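PDB 6KVR: fatty acid amide hydrolase, which probably hydrolyses monocarboxylic acid amides to the free carboxylate and ammonium. Local coordinates for residues H268-T274 against D491-F497. Sequence-based numbering, arbitrary orientation.
Sequences HGLRPTT and DFPTLSF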
loop_
_atom_site.group_PDB
_atom_site.type_symbol
_atom_site.label_atom_id
_atom_site.label_comp_id
_atom_site.label_asym_id
_atom_site.label_seq_id
_atom_site.Cartn_x
_atom_site.Cartn_y
_atom_site.Cartn_z
ATOM N N HIS A 268 13.697 -20.381 12.302
ATOM C CA HIS A 268 13.571 -18.933 12.180
ATOM C C HIS A 268 12.598 -18.601 11.057
ATOM O O HIS A 268 12.472 -19.355 10.087
ATOM C CB HIS A 268 14.906 -18.249 11.867
ATOM C CG HIS A 268 16.032 -18.620 12.783
ATOM N ND1 HIS A 268 16.014 -18.362 14.137
ATOM C CD2 HIS A 268 17.235 -19.191 12.524
ATOM C CE1 HIS A 268 17.150 -18.775 14.675
ATOM N NE2 HIS A 268 17.907 -19.281 13.719
ATOM N N GLY A 269 11.923 -17.453 11.187
ATOM C CA GLY A 269 10.938 -17.053 10.201
ATOM C C GLY A 269 10.762 -15.554 10.130
ATOM O O GLY A 269 10.801 -14.869 11.161
ATOM N N LEU A 270 10.551 -15.028 8.928
ATOM C CA LEU A 270 10.392 -13.590 8.728
ATOM C C LEU A 270 9.010 -13.271 8.177
ATOM O O LEU A 270 8.644 -13.749 7.097
ATOM C CB LEU A 270 11.453 -13.052 7.772
ATOM C CG LEU A 270 11.233 -11.575 7.441
ATOM C CD1 LEU A 270 11.381 -10.706 8.694
ATOM C CD2 LEU A 270 12.206 -11.129 6.340
ATOM N N ARG A 271 8.256 -12.455 8.911
ATOM C CA ARG A 271 7.093 -11.781 8.345
ATOM C C ARG A 271 7.522 -10.415 7.802
ATOM O O ARG A 271 7.754 -9.482 8.580
ATOM C CB ARG A 271 5.994 -11.601 9.391
ATOM C CG ARG A 271 4.729 -10.991 8.800
ATOM C CD ARG A 271 3.814 -10.290 9.795
ATOM N NE ARG A 271 4.139 -8.881 9.816
ATOM C CZ ARG A 271 3.565 -7.937 9.081
ATOM N NH1 ARG A 271 2.482 -8.174 8.344
ATOM N NH2 ARG A 271 4.104 -6.726 9.070
ATOM N N PRO A 272 7.650 -10.242 6.496
ATOM C CA PRO A 272 8.083 -8.939 5.977
ATOM C C PRO A 272 6.945 -7.922 5.958
ATOM O O PRO A 272 5.761 -8.257 6.111
ATOM C CB PRO A 272 8.576 -9.255 4.563
ATOM C CG PRO A 272 8.050 -10.624 4.231
ATOM C CD PRO A 272 7.540 -11.280 5.461
ATOM N N THR A 273 7.337 -6.652 5.823
ATOM C CA THR A 273 6.361 -5.592 5.587
ATOM C C THR A 273 5.556 -5.929 4.345
ATOM O O THR A 273 6.090 -6.498 3.385
ATOM C CB THR A 273 7.050 -4.229 5.383
ATOM O OG1 THR A 273 8.158 -4.082 6.275
ATOM C CG2 THR A 273 6.056 -3.085 5.652
ATOM N N THR A 274 4.273 -5.565 4.346
ATOM C CA THR A 274 3.434 -5.899 3.200
ATOM C C THR A 274 3.991 -5.292 1.920
ATOM O O THR A 274 4.666 -4.255 1.934
ATOM C CB THR A 274 1.993 -5.420 3.391
ATOM O OG1 THR A 274 1.992 -4.014 3.671
ATOM C CG2 THR A 274 1.295 -6.180 4.533
ATOM N N ASP A 491 1.406 -3.896 10.735
ATOM C CA ASP A 491 2.245 -4.186 9.564
ATOM C C ASP A 491 3.716 -3.817 9.802
ATOM O O ASP A 491 4.357 -3.165 8.971
ATOM C CB ASP A 491 1.730 -3.497 8.301
ATOM C CG ASP A 491 2.405 -4.029 7.025
ATOM O OD1 ASP A 491 2.358 -3.333 5.974
ATOM O OD2 ASP A 491 3.017 -5.128 7.064
ATOM N N PHE A 492 4.258 -4.258 10.934
ATOM C CA PHE A 492 5.689 -4.071 11.181
ATOM C C PHE A 492 6.449 -5.330 10.778
ATOM O O PHE A 492 6.000 -6.444 11.075
ATOM C CB PHE A 492 5.976 -3.780 12.665
ATOM C CG PHE A 492 5.631 -2.364 13.120
ATOM C CD1 PHE A 492 4.832 -1.531 12.358
ATOM C CD2 PHE A 492 6.132 -1.875 14.327
ATOM C CE1 PHE A 492 4.515 -0.236 12.781
ATOM C CE2 PHE A 492 5.834 -0.578 14.757
ATOM C CZ PHE A 492 5.017 0.244 13.976
ATOM N N PRO A 493 7.602 -5.237 10.110
ATOM C CA PRO A 493 8.358 -6.458 9.800
ATOM C C PRO A 493 8.854 -7.100 11.094
ATOM O O PRO A 493 9.378 -6.415 11.981
ATOM C CB PRO A 493 9.507 -5.955 8.918
ATOM C CG PRO A 493 9.690 -4.524 9.319
ATOM C CD PRO A 493 8.337 -4.011 9.755
ATOM N N THR A 494 8.633 -8.411 11.218
ATOM C CA THR A 494 8.862 -9.114 12.473
ATOM C C THR A 494 9.587 -10.426 12.216
ATOM O O THR A 494 9.098 -11.291 11.475
ATOM C CB THR A 494 7.536 -9.365 13.202
ATOM O OG1 THR A 494 6.878 -8.116 13.426
ATOM C CG2 THR A 494 7.772 -10.073 14.556
ATOM N N LEU A 495 10.737 -10.584 12.859
ATOM C CA LEU A 495 11.502 -11.822 12.805
ATOM C C LEU A 495 11.123 -12.699 13.988
ATOM O O LEU A 495 11.157 -12.250 15.139
ATOM C CB LEU A 495 13.002 -11.522 12.821
ATOM C CG LEU A 495 13.995 -12.662 13.082
ATOM C CD1 LEU A 495 14.032 -13.617 11.909
ATOM C CD2 LEU A 495 15.398 -12.104 13.345
ATOM N N SER A 496 10.751 -13.940 13.708
ATOM C CA SER A 496 10.613 -14.964 14.739
ATOM C C SER A 496 11.906 -15.774 14.757
ATOM O O SER A 496 12.290 -16.352 13.732
ATOM C CB SER A 496 9.402 -15.855 14.462
ATOM O OG SER A 496 9.231 -16.827 15.479
ATOM N N PHE A 497 12.594 -15.793 15.903
ATOM C CA PHE A 497 13.918 -16.406 15.997
ATOM C C PHE A 497 14.027 -17.311 17.222
ATOM O O PHE A 497 13.519 -16.975 18.297
ATOM C CB PHE A 497 15.031 -15.324 16.031
ATOM C CG PHE A 497 15.112 -14.550 17.335
ATOM C CD1 PHE A 497 14.349 -13.402 17.534
ATOM C CD2 PHE A 497 15.971 -14.959 18.349
ATOM C CE1 PHE A 497 14.433 -12.686 18.725
ATOM C CE2 PHE A 497 16.058 -14.260 19.541
ATOM C CZ PHE A 497 15.293 -13.115 19.730
#
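Arg271 and Asp491 reach each other through side chains that both set out with CG anti to the backbone N. The arginine chain then bends at chi3 (94°), which brings its guanidinium edge to the loop 491-493. Arg271 NH2 forms a salt bridge with Asp491 OD2 at 2.8 Å. Arg271 NH2 also donates to Phe492 O at 2.8 Å, from above that carbonyl's plane. The guanidinium and carboxylate planes stand 81° apart, and OD2 takes the NH2 on its anti lone pair. Thr274 N donates to the syn lone pair of Asp491 OD2 at 3.0 Å, so two firm bonds grip this buried oxygen. Asp491 OD1 forms a salt bridge with Arg549, a second charged partner for the carboxylate beside Arg271. The very short approach of OD1 to Thr274 OG1 is doubtful in detail. Asp491 is also the positive-phi residue of the Schellman motif that ends helix 482-490. Nearby, Thr273 OG1 lies against the ring of Pro493, 3.4 Å from Pro493 CG, and is hydrogen-bonded to Asp552.

Beyond the loop the chains pair as antiparallel strands. Gly269 and Ser496 form a hydrogen-bonded pair, with Ser496 N donating to Gly269 O at 2.7 Å. Arg271 and Thr494 form another. Leu270 and Leu495 form the non-hydrogen-bonded pair between them.

These strands are neighbours in the central mixed sheet of the amidase fold. Strand 295-300 flanks 268-271, and strand 540-546 flanks 494-499. Leu270 and Leu495 pack on helix 552-565. On the other face Arg271, Thr494 and Ser496 touch helix 259-265, which follows the predicted nucleophile Ser257.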